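Local coordinates for magnetosome protein MamA (Magnetospirillum gryphiswaldense, PDB 3AS8), which is a magnetosome-associated tetratricopeptide-repeat protein that recognises copies of itself and so promotes assembly of a larger complex, probably serving as a protein-binding scaffold, at residues Gly124-Ala129 with Tyr154-Ser159; Asp131-Ala136 with His147-Tyr152. One frame throughout, in Å; residues are numbered along the deposited sequence. Where two conformers were deposited one is given.

Interaction 1 of 2, residues Gly124-Ala129 with Tyr154-Ser159; sequences GRFDEA and YEQMGS
F126 lays one face of its ring over the side chain of Q156, whose CB sits 3.9 Å from the ring centroid and 18° off the ring normal, a CH-pi contact displaced toward the rim. G124, in the Schellman motif that closes helix 110-122, puts its carbonyl oxygen over the opposite face, so the ring is flanked by a methylene and by the turn that precedes its own helix. Further out, the amide of Q156 reaches the far rim of the ring, with OE1 3.3 Å from F126 CE1; the two planes are inclined by 56°, so the amide does not stack. Its NE2 is engaged elsewhere, hydrogen-bonded to the backbone oxygen of Y152 one turn back and weakly to D121 on helix 110-122. M157 occupies the other end of F126: CG lies 3.7 Å from F126 CB, and the two side chains run past one another in opposite senses. A bend at the last torsion (chi3 -81°) brings the methyl group round to D127, where M157 CE is 3.5 Å from D127 OD1. With no hydrogen bond across, the contact probably relies on dispersion and CH-pi attraction, a carboxylate and an amide oxygen being only in van der Waals contact, while NE2 of Q156 is bonded chiefly within its own helix.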
loop_
_atom_site.group_PDB
_atom_site.type_symbol
_atom_site.label_atom_id
_atom_site.label_comp_id
_atom_site.label_asym_id
_atom_site.label_seq_id
_atom_site.Cartn_x
_atom_site.Cartn_y
_atom_site.Cartn_z
ATOM N N GLY A 124 -4.365 7.939 15.921
ATOM C CA GLY A 124 -5.257 8.747 16.741
ATOM C C GLY A 124 -5.806 10.022 16.070
ATOM O O GLY A 124 -6.424 10.825 16.747
ATOM N N ARG A 125 -5.649 10.147 14.741
ATOM C CA ARG A 125 -6.132 11.265 13.939
ATOM C C ARG A 125 -7.524 10.875 13.375
ATOM O O ARG A 125 -7.687 10.625 12.179
ATOM C CB ARG A 125 -5.109 11.525 12.811
ATOM C CG ARG A 125 -3.781 12.001 13.382
ATOM C CD ARG A 125 -2.716 12.490 12.396
ATOM N NE ARG A 125 -1.969 13.622 12.966
ATOM C CZ ARG A 125 -0.945 13.543 13.826
ATOM N NH1 ARG A 125 -0.497 12.374 14.277
ATOM N NH2 ARG A 125 -0.359 14.659 14.237
ATOM N N PHE A 126 -8.511 10.816 14.252
ATOM C CA PHE A 126 -9.789 10.193 13.892
ATOM C C PHE A 126 -10.589 10.993 12.863
ATOM O O PHE A 126 -11.171 10.402 12.000
ATOM C CB PHE A 126 -10.603 9.885 15.132
ATOM C CG PHE A 126 -9.852 8.984 16.136
ATOM C CD1 PHE A 126 -9.464 7.709 15.774
ATOM C CD2 PHE A 126 -9.610 9.399 17.424
ATOM C CE1 PHE A 126 -8.806 6.884 16.655
ATOM C CE2 PHE A 126 -8.950 8.553 18.352
ATOM C CZ PHE A 126 -8.563 7.305 17.942
ATOM N N ASP A 127 -10.570 12.326 12.952
ATOM C CA ASP A 127 -11.341 13.173 12.016
ATOM C C ASP A 127 -10.710 13.070 10.653
ATOM O O ASP A 127 -11.405 12.919 9.679
ATOM C CB ASP A 127 -11.388 14.624 12.459
ATOM C CG ASP A 127 -12.428 14.858 13.580
ATOM O OD1 ASP A 127 -13.526 14.358 13.442
ATOM O OD2 ASP A 127 -12.110 15.486 14.594
ATOM N N GLU A 128 -9.399 13.087 10.603
ATOM C CA GLU A 128 -8.691 12.930 9.331
ATOM C C GLU A 128 -8.884 11.537 8.719
ATOM O O GLU A 128 -8.997 11.416 7.453
ATOM C CB GLU A 128 -7.223 13.250 9.468
ATOM C CG GLU A 128 -6.934 14.755 9.473
ATOM C CD GLU A 128 -7.236 15.427 10.812
ATOM O OE1 GLU A 128 -7.341 14.694 11.825
ATOM O OE2 GLU A 128 -7.346 16.690 10.881
ATOM N N ALA A 129 -8.960 10.489 9.576
ATOM C CA ALA A 129 -9.162 9.138 9.064
ATOM C C ALA A 129 -10.539 9.100 8.399
ATOM O O ALA A 129 -10.711 8.560 7.321
ATOM C CB ALA A 129 -9.096 8.108 10.220
ATOM N N TYR A 154 -15.442 7.125 14.816
ATOM C CA TYR A 154 -16.364 7.938 15.557
ATOM C C TYR A 154 -16.441 7.448 17.009
ATOM O O TYR A 154 -16.379 8.255 17.941
ATOM C CB TYR A 154 -17.716 7.980 14.903
ATOM C CG TYR A 154 -17.954 9.021 13.805
ATOM C CD1 TYR A 154 -17.814 10.399 14.034
ATOM C CD2 TYR A 154 -18.447 8.624 12.583
ATOM C CE1 TYR A 154 -18.079 11.344 13.009
ATOM C CE2 TYR A 154 -18.713 9.516 11.591
ATOM C CZ TYR A 154 -18.524 10.885 11.795
ATOM O OH TYR A 154 -18.820 11.672 10.737
ATOM N N GLU A 155 -16.571 6.132 17.218
ATOM C CA GLU A 155 -16.744 5.614 18.557
ATOM C C GLU A 155 -15.569 5.959 19.435
ATOM O O GLU A 155 -15.762 6.255 20.592
ATOM C CB GLU A 155 -16.995 4.110 18.494
ATOM C CG GLU A 155 -17.113 3.335 19.787
ATOM C CD GLU A 155 -17.512 1.864 19.476
ATOM O OE1 GLU A 155 -16.619 0.964 19.567
ATOM O OE2 GLU A 155 -18.687 1.611 19.077
ATOM N N GLN A 156 -14.360 5.951 18.873
ATOM C CA GLN A 156 -13.149 6.271 19.568
ATOM C C GLN A 156 -13.090 7.727 19.982
ATOM O O GLN A 156 -12.365 8.047 20.931
ATOM C CB GLN A 156 -11.899 5.928 18.723
ATOM C CG GLN A 156 -11.630 4.399 18.639
ATOM C CD GLN A 156 -10.546 4.066 17.647
ATOM O OE1 GLN A 156 -9.389 3.897 18.038
ATOM N NE2 GLN A 156 -10.910 3.954 16.359
ATOM N N MET A 157 -13.810 8.607 19.298
ATOM C CA MET A 157 -13.953 9.966 19.770
ATOM C C MET A 157 -15.123 10.127 20.810
ATOM O O MET A 157 -15.369 11.225 21.302
ATOM C CB MET A 157 -14.246 10.882 18.597
ATOM C CG MET A 157 -13.063 10.931 17.662
ATOM S SD MET A 157 -13.241 12.255 16.477
ATOM C CE MET A 157 -14.323 11.501 15.307
ATOM N N GLY A 158 -15.828 9.052 21.127
ATOM C CA GLY A 158 -17.076 9.128 21.932
ATOM C C GLY A 158 -18.313 9.614 21.170
ATOM O O GLY A 158 -19.335 9.900 21.779
ATOM N N SER A 159 -18.263 9.687 19.844
ATOM C CA SER A 159 -19.414 10.096 19.037
ATOM C C SER A 159 -20.312 8.913 18.688
ATOM O O SER A 159 -20.435 8.537 17.488
ATOM C CB SER A 159 -18.947 10.784 17.749
ATOM O OG SER A 159 -18.054 11.844 18.059
#

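Interaction 2 of 2, residues Asp131-Ala136 with His147-Tyr152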
loop_
_atom_site.group_PDB
_atom_site.type_symbol
_atom_site.label_atom_id
_atom_site.label_comp_id
_atom_site.label_asym_id
_atom_site.label_seq_id
_atom_site.Cartn_x
_atom_site.Cartn_y
_atom_site.Cartn_z
ATOM N N ASP A 131 -12.348 11.536 7.111
ATOM C CA ASP A 131 -12.218 12.248 5.838
ATOM C C ASP A 131 -11.749 11.278 4.739
ATOM O O ASP A 131 -12.352 11.173 3.665
ATOM C CB ASP A 131 -11.210 13.409 5.981
ATOM C CG ASP A 131 -11.760 14.630 6.779
ATOM O OD1 ASP A 131 -10.951 15.531 7.000
ATOM O OD2 ASP A 131 -12.959 14.702 7.172
ATOM N N SER A 132 -10.686 10.534 5.010
ATOM C CA SER A 132 -10.142 9.596 4.016
ATOM C C SER A 132 -11.096 8.426 3.741
ATOM O O SER A 132 -11.364 8.095 2.571
ATOM C CB SER A 132 -8.725 9.107 4.463
ATOM O OG SER A 132 -7.764 10.040 3.985
ATOM N N PHE A 133 -11.669 7.839 4.786
ATOM C CA PHE A 133 -12.703 6.814 4.642
ATOM C C PHE A 133 -13.915 7.275 3.824
ATOM O O PHE A 133 -14.402 6.557 2.971
ATOM C CB PHE A 133 -13.192 6.232 5.985
ATOM C CG PHE A 133 -12.154 5.482 6.781
ATOM C CD1 PHE A 133 -11.324 4.535 6.184
ATOM C CD2 PHE A 133 -12.016 5.699 8.168
ATOM C CE1 PHE A 133 -10.390 3.815 6.942
ATOM C CE2 PHE A 133 -11.068 4.984 8.912
ATOM C CZ PHE A 133 -10.244 4.044 8.291
ATOM N N LYS A 134 -14.350 8.517 4.007
ATOM C CA LYS A 134 -15.387 9.034 3.159
ATOM C C LYS A 134 -15.068 9.226 1.664
ATOM O O LYS A 134 -15.929 9.001 0.831
ATOM C CB LYS A 134 -15.939 10.286 3.765
ATOM C CG LYS A 134 -16.734 9.919 5.035
ATOM C CD LYS A 134 -17.496 11.131 5.609
ATOM C CE LYS A 134 -18.251 10.717 6.894
ATOM N NZ LYS A 134 -18.917 11.898 7.445
ATOM N N ILE A 135 -13.828 9.533 1.357
ATOM C CA ILE A 135 -13.348 9.572 0.001
ATOM C C ILE A 135 -13.275 8.179 -0.583
ATOM O O ILE A 135 -13.671 7.962 -1.714
ATOM C CB ILE A 135 -11.995 10.306 -0.069
ATOM C CG1 ILE A 135 -12.167 11.760 0.384
ATOM C CG2 ILE A 135 -11.440 10.291 -1.499
ATOM C CD1 ILE A 135 -10.844 12.529 0.649
ATOM N N ALA A 136 -12.755 7.211 0.164
ATOM C CA ALA A 136 -12.822 5.829 -0.250
ATOM C C ALA A 136 -14.237 5.302 -0.534
ATOM O O ALA A 136 -14.484 4.533 -1.492
ATOM C CB ALA A 136 -12.122 4.939 0.804
ATOM N N HIS A 147 -17.635 1.658 5.919
ATOM C CA HIS A 147 -18.547 2.194 6.964
ATOM C C HIS A 147 -18.160 1.736 8.363
ATOM O O HIS A 147 -18.311 2.479 9.326
ATOM C CB HIS A 147 -19.965 1.770 6.693
ATOM C CG HIS A 147 -20.645 2.599 5.641
ATOM N ND1 HIS A 147 -21.188 3.835 5.925
ATOM C CD2 HIS A 147 -20.893 2.370 4.323
ATOM C CE1 HIS A 147 -21.737 4.333 4.828
ATOM N NE2 HIS A 147 -21.560 3.463 3.841
ATOM N N ARG A 148 -17.727 0.485 8.472
ATOM C CA ARG A 148 -17.301 -0.076 9.751
ATOM C C ARG A 148 -16.091 0.703 10.293
ATOM O O ARG A 148 -16.049 1.081 11.450
ATOM C CB ARG A 148 -17.025 -1.566 9.599
ATOM C CG ARG A 148 -16.605 -2.296 10.853
ATOM C CD ARG A 148 -17.042 -3.797 10.849
ATOM N NE ARG A 148 -18.272 -4.168 10.101
ATOM C CZ ARG A 148 -19.497 -4.363 10.613
ATOM N NH1 ARG A 148 -19.762 -4.133 11.886
ATOM N NH2 ARG A 148 -20.494 -4.731 9.818
ATOM N N ALA A 149 -15.123 0.973 9.435
ATOM C CA ALA A 149 -13.937 1.720 9.825
ATOM C C ALA A 149 -14.382 3.135 10.283
ATOM O O ALA A 149 -13.888 3.664 11.277
ATOM C CB ALA A 149 -12.889 1.801 8.638
ATOM N N ILE A 150 -15.336 3.721 9.597
ATOM C CA ILE A 150 -15.777 5.083 9.945
ATOM C C ILE A 150 -16.512 5.049 11.296
ATOM O O ILE A 150 -16.298 5.910 12.153
ATOM C CB ILE A 150 -16.761 5.677 8.900
ATOM C CG1 ILE A 150 -16.063 6.142 7.648
ATOM C CG2 ILE A 150 -17.505 6.957 9.481
ATOM C CD1 ILE A 150 -17.154 6.231 6.441
ATOM N N ALA A 151 -17.362 4.028 11.489
ATOM C CA ALA A 151 -18.068 3.815 12.793
ATOM C C ALA A 151 -17.105 3.737 13.945
ATOM O O ALA A 151 -17.266 4.376 14.983
ATOM C CB ALA A 151 -18.888 2.509 12.740
ATOM N N TYR A 152 -16.066 2.929 13.784
ATOM C CA TYR A 152 -15.058 2.760 14.838
ATOM C C TYR A 152 -14.297 4.066 15.131
ATOM O O TYR A 152 -14.009 4.353 16.258
ATOM C CB TYR A 152 -14.110 1.571 14.515
ATOM C CG TYR A 152 -13.231 1.158 15.698
ATOM C CD1 TYR A 152 -13.765 1.116 16.997
ATOM C CD2 TYR A 152 -11.855 0.807 15.531
ATOM C CE1 TYR A 152 -13.004 0.766 18.082
ATOM C CE2 TYR A 152 -11.068 0.427 16.646
ATOM C CZ TYR A 152 -11.668 0.417 17.910
ATOM O OH TYR A 152 -10.977 0.094 19.042
#
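F133 and A149 meet face to methyl: A149 CB stands over the ring at 3.6 Å from its centroid, only 15° off the normal, and is displaced toward the rim near F133 CZ, its closest ring atom at 3.5 Å. The CB of the phenylalanine already points toward helix 144-156, which carries the ring across to it. I150 packs against the root of the same side chain. Its CG1 comes within 3.3 Å of F133 CB, a tight approach for two aliphatic carbons, and the two side chains run antiparallel alongside one another. Because CG1 of I150 is anti to the carbonyl carbon (chi1 -77°) and CD1 then continues nearly extended, the longer branch is the one that enters the interface. I150 CD1 ends 4.0 Å from K134 CG, crossing the lysine at about a right angle. K134 itself is fully extended beyond CG, so its aliphatic part borders the contact while NZ travels on to a weak hydrogen bond with the hydroxyl of Y154. V146 and S153 also touch F133, extending its surroundings along helix 144-156. The segment axes approach to 9.5 Å at 163° between their directions, nearly antiparallel. An alanine methyl over an aromatic face joins the two helices here, and successive helices packed nearly antiparallel in this way are typical of a tetratricopeptide-repeat array.

In the fold
Interactions 1 and 2 join the same two helices, 126-139 and 144-156, at successive levels, with centres about 10 Å apart. Interaction 2, its centre about 17 Å from the chain centre, is nested within the loop closed by interaction 1, whose centre lies about 22 Å out and nearer the surface. The two meet directly through the weak pair of Y154 OH and K134 NZ, 3.3 Å apart, and Y152 is a residue they share. Helix 110-122 packs on one partner of the pair and helix 160-183 on the other, placing both contacts within the C-terminal part of the tetratricopeptide-repeat solenoid.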